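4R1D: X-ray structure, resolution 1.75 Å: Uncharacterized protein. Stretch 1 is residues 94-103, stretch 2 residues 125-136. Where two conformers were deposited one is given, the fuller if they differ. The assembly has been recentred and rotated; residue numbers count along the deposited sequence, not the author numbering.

Stretch 1, residues 94-103: LLDTYVTSKP
Stretch 2 125-136: ISRALARNLRSR

Strand 94-100 and helix 125-132 run nearly parallel, their N-to-C directions 21° apart and their axes 8.1 Å apart at closest approach. The CA atoms of Thr97 and Ser126 lie 7.5 Å apart, those of Val99 and Ala130 6.1 Å, and those of Ser101 and Leu133 4.9 Å, so the chains converge toward their C-terminal ends.

Apolar packing fills the space between strand and helix. Strand alternation points the CA-to-CB bonds of Leu95, Thr97 and Val99 toward the helix, while Asp96 and Tyr98 lie out of its reach and pair with each other, Tyr98 OH donating to Asp96 OD2 at 2.6 Å. Val99 (phi/psi -144/147, chi1 p) is the hub: its CG1 meets Leu129 CD2 at 4.1 Å and Leu133 CD2 at 3.8 Å, and its CG2 lies 4.0 Å from Ala130 CB. Both leucines adopt chi1 t, chi2 p. Small residues suit the close approaches: Ala130 CA comes within 3.8 Å of Val99 CG2, and Ser126 (chi1 m) places OG 3.3 Å from Thr97 CG2.

Backbone pairing takes over where Leu133 (phi/psi -79/105) leaves helical conformation and opens strand 133-135. Lys102 (-134/151) and Arg134 (-107/135) form a single beta bridge, CA to CA 5.0 Å. Lys102 N donates to Leu133 O at 3.1 Å and 151°; Ser135 N donates to Lys102 O at 2.9 Å and 166°. CA-H...O contacts reinforce the bridge, from Ser101 CA to Leu133 O at 3.4 Å and from Arg134 CA to Lys102 O at 3.3 Å. Since backbone atoms make these bonds, the Lys102 CA-to-CB bond can point away; its long side chain (m, m, t, t) carries NZ to Thr100 OG1, 2.7 Å. Beyond it, Pro103 follows a cis peptide bond.

Water 1 lies 2.7 Å from both Thr100 O and Ala130 O, linking the backbones. Altogether 503 Å² is buried.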

# COMPACT_ATOMS: atom_id res chain seq x y z
N LEU B 94 2.82 -19.32 -11.28
CA LEU B 94 3.19 -19.36 -9.88
C LEU B 94 3.86 -20.70 -9.68
O LEU B 94 3.30 -21.75 -10.04
CB LEU B 94 1.93 -19.30 -9.03
CG LEU B 94 2.10 -19.13 -7.52
CD1 LEU B 94 2.90 -17.86 -7.21
CD2 LEU B 94 0.73 -19.10 -6.87
N LEU B 95 5.07 -20.67 -9.13
CA LEU B 95 5.78 -21.89 -8.76
C LEU B 95 5.90 -21.94 -7.25
O LEU B 95 6.61 -21.14 -6.65
CB LEU B 95 7.15 -21.94 -9.41
CG LEU B 95 8.03 -23.14 -9.01
CD1 LEU B 95 7.31 -24.44 -9.32
CD2 LEU B 95 9.38 -23.07 -9.71
N ASP B 96 5.16 -22.87 -6.64
CA ASP B 96 5.14 -23.03 -5.19
C ASP B 96 6.05 -24.20 -4.80
O ASP B 96 5.65 -25.36 -4.90
CB ASP B 96 3.70 -23.31 -4.77
CG ASP B 96 3.48 -23.21 -3.27
OD1 ASP B 96 4.42 -22.81 -2.57
OD2 ASP B 96 2.35 -23.52 -2.81
N THR B 97 7.28 -23.90 -4.38
CA THR B 97 8.25 -24.97 -4.07
C THR B 97 8.31 -25.32 -2.59
O THR B 97 8.31 -24.44 -1.72
CB THR B 97 9.68 -24.64 -4.53
OG1 THR B 97 10.22 -23.59 -3.73
CG2 THR B 97 9.75 -24.27 -6.02
N TYR B 98 8.37 -26.61 -2.32
CA TYR B 98 8.55 -27.11 -0.96
C TYR B 98 9.88 -27.86 -0.92
O TYR B 98 10.17 -28.68 -1.79
CB TYR B 98 7.37 -28.01 -0.58
CG TYR B 98 6.09 -27.23 -0.61
CD1 TYR B 98 5.62 -26.60 0.52
CD2 TYR B 98 5.38 -27.04 -1.81
CE1 TYR B 98 4.47 -25.84 0.50
CE2 TYR B 98 4.22 -26.28 -1.84
CZ TYR B 98 3.77 -25.68 -0.67
OH TYR B 98 2.63 -24.92 -0.67
N VAL B 99 10.69 -27.54 0.07
CA VAL B 99 12.06 -28.06 0.10
C VAL B 99 12.47 -28.33 1.53
O VAL B 99 12.03 -27.64 2.45
CB VAL B 99 13.05 -27.09 -0.58
CG1 VAL B 99 13.12 -25.76 0.17
CG2 VAL B 99 14.44 -27.72 -0.70
N THR B 100 13.29 -29.36 1.72
CA THR B 100 13.70 -29.78 3.05
C THR B 100 15.21 -29.70 3.23
O THR B 100 15.97 -29.90 2.29
CB THR B 100 13.25 -31.22 3.32
OG1 THR B 100 13.75 -32.07 2.28
CG2 THR B 100 11.74 -31.30 3.34
N SER B 101 15.66 -29.41 4.44
CA SER B 101 17.08 -29.39 4.74
C SER B 101 17.58 -30.81 4.98
O SER B 101 16.78 -31.71 5.27
CB SER B 101 17.33 -28.54 5.99
OG SER B 101 16.48 -28.96 7.04
N LYS B 102 18.88 -31.00 4.83
CA LYS B 102 19.53 -32.28 5.12
C LYS B 102 20.79 -32.03 5.93
O LYS B 102 21.44 -30.99 5.78
CB LYS B 102 19.89 -33.01 3.82
CG LYS B 102 18.74 -33.15 2.84
CD LYS B 102 17.55 -33.84 3.47
CE LYS B 102 16.26 -33.51 2.73
NZ LYS B 102 15.07 -34.17 3.35
N PRO B 103 21.18 -33.00 6.77
CA PRO B 103 20.48 -34.28 6.97
C PRO B 103 19.34 -34.21 7.98
O PRO B 103 18.51 -35.12 8.00
CB PRO B 103 21.60 -35.20 7.49
CG PRO B 103 22.56 -34.28 8.16
CD PRO B 103 22.55 -33.02 7.31
N ILE B 125 17.14 -23.90 -10.67
CA ILE B 125 17.36 -23.17 -9.42
C ILE B 125 16.81 -23.96 -8.22
O ILE B 125 17.48 -24.08 -7.20
CB ILE B 125 16.76 -21.74 -9.46
CG1 ILE B 125 17.58 -20.85 -10.39
CG2 ILE B 125 16.73 -21.14 -8.07
CD1 ILE B 125 16.95 -19.50 -10.66
N SER B 126 15.60 -24.50 -8.36
CA SER B 126 14.98 -25.30 -7.31
C SER B 126 15.72 -26.62 -7.10
O SER B 126 15.88 -27.07 -5.97
CB SER B 126 13.51 -25.55 -7.59
OG SER B 126 12.75 -24.36 -7.36
N ARG B 127 16.15 -27.26 -8.19
CA ARG B 127 16.99 -28.45 -8.08
C ARG B 127 18.22 -28.15 -7.24
O ARG B 127 18.58 -28.91 -6.34
CB ARG B 127 17.46 -28.92 -9.46
CG ARG B 127 16.41 -28.98 -10.55
CD ARG B 127 15.84 -30.37 -10.73
NE ARG B 127 16.86 -31.41 -10.75
CZ ARG B 127 16.58 -32.71 -10.64
NH1 ARG B 127 15.32 -33.10 -10.52
NH2 ARG B 127 17.55 -33.61 -10.65
N ALA B 128 18.88 -27.04 -7.56
CA ALA B 128 20.11 -26.65 -6.88
C ALA B 128 19.83 -26.31 -5.41
O ALA B 128 20.61 -26.67 -4.53
CB ALA B 128 20.77 -25.47 -7.59
N LEU B 129 18.72 -25.62 -5.16
CA LEU B 129 18.32 -25.31 -3.79
C LEU B 129 18.19 -26.59 -2.96
O LEU B 129 18.66 -26.65 -1.82
CB LEU B 129 17.00 -24.54 -3.76
CG LEU B 129 16.49 -24.15 -2.37
CD1 LEU B 129 17.56 -23.40 -1.57
CD2 LEU B 129 15.20 -23.32 -2.45
N ALA B 130 17.57 -27.60 -3.54
CA ALA B 130 17.33 -28.85 -2.81
C ALA B 130 18.63 -29.60 -2.54
O ALA B 130 18.76 -30.30 -1.52
CB ALA B 130 16.35 -29.73 -3.57
N ARG B 131 19.60 -29.46 -3.44
CA ARG B 131 20.93 -30.01 -3.20
C ARG B 131 21.68 -29.26 -2.10
O ARG B 131 22.42 -29.86 -1.33
CB ARG B 131 21.79 -29.98 -4.47
CG ARG B 131 21.33 -30.94 -5.56
CD ARG B 131 22.39 -31.09 -6.65
NE ARG B 131 22.64 -29.85 -7.38
CZ ARG B 131 21.97 -29.48 -8.47
NH1 ARG B 131 21.01 -30.25 -8.95
NH2 ARG B 131 22.27 -28.33 -9.07
N ASN B 132 21.47 -27.94 -2.04
CA ASN B 132 22.29 -27.07 -1.20
C ASN B 132 21.73 -26.75 0.20
O ASN B 132 22.43 -26.15 1.01
CB ASN B 132 22.58 -25.74 -1.92
CG ASN B 132 23.29 -25.93 -3.26
OD1 ASN B 132 24.00 -26.91 -3.48
ND2 ASN B 132 23.12 -24.96 -4.14
N LEU B 133 20.49 -27.14 0.47
CA LEU B 133 19.87 -26.74 1.74
C LEU B 133 20.35 -27.62 2.90
O LEU B 133 19.94 -28.76 3.01
CB LEU B 133 18.34 -26.76 1.64
CG LEU B 133 17.60 -26.05 2.78
CD1 LEU B 133 18.08 -24.61 2.95
CD2 LEU B 133 16.09 -26.08 2.57
N ARG B 134 21.22 -27.08 3.74
CA ARG B 134 21.85 -27.85 4.82
C ARG B 134 21.26 -27.45 6.16
O ARG B 134 21.10 -26.28 6.45
CB ARG B 134 23.36 -27.57 4.86
CG ARG B 134 24.11 -27.84 3.56
CD ARG B 134 24.53 -29.29 3.42
NE ARG B 134 25.72 -29.41 2.59
CZ ARG B 134 25.71 -29.61 1.27
NH1 ARG B 134 24.56 -29.72 0.63
NH2 ARG B 134 26.85 -29.70 0.60
N SER B 135 20.96 -28.44 7.00
CA SER B 135 20.43 -28.14 8.33
C SER B 135 21.53 -27.60 9.27
O SER B 135 22.72 -27.91 9.11
CB SER B 135 19.80 -29.39 8.93
OG SER B 135 20.75 -30.45 8.91
N ARG B 136 21.12 -26.80 10.26
CA ARG B 136 21.99 -26.36 11.34
C ARG B 136 21.14 -26.17 12.59
O ARG B 136 19.93 -25.97 12.50
CB ARG B 136 22.73 -25.05 10.98
CG ARG B 136 21.84 -23.80 11.00
CD ARG B 136 22.56 -22.51 10.55
NE ARG B 136 21.57 -21.43 10.51
CZ ARG B 136 21.39 -20.53 11.47
NH1 ARG B 136 22.16 -20.53 12.55
NH2 ARG B 136 20.44 -19.61 11.35
O HOH W 1 16.86 -31.28 0.19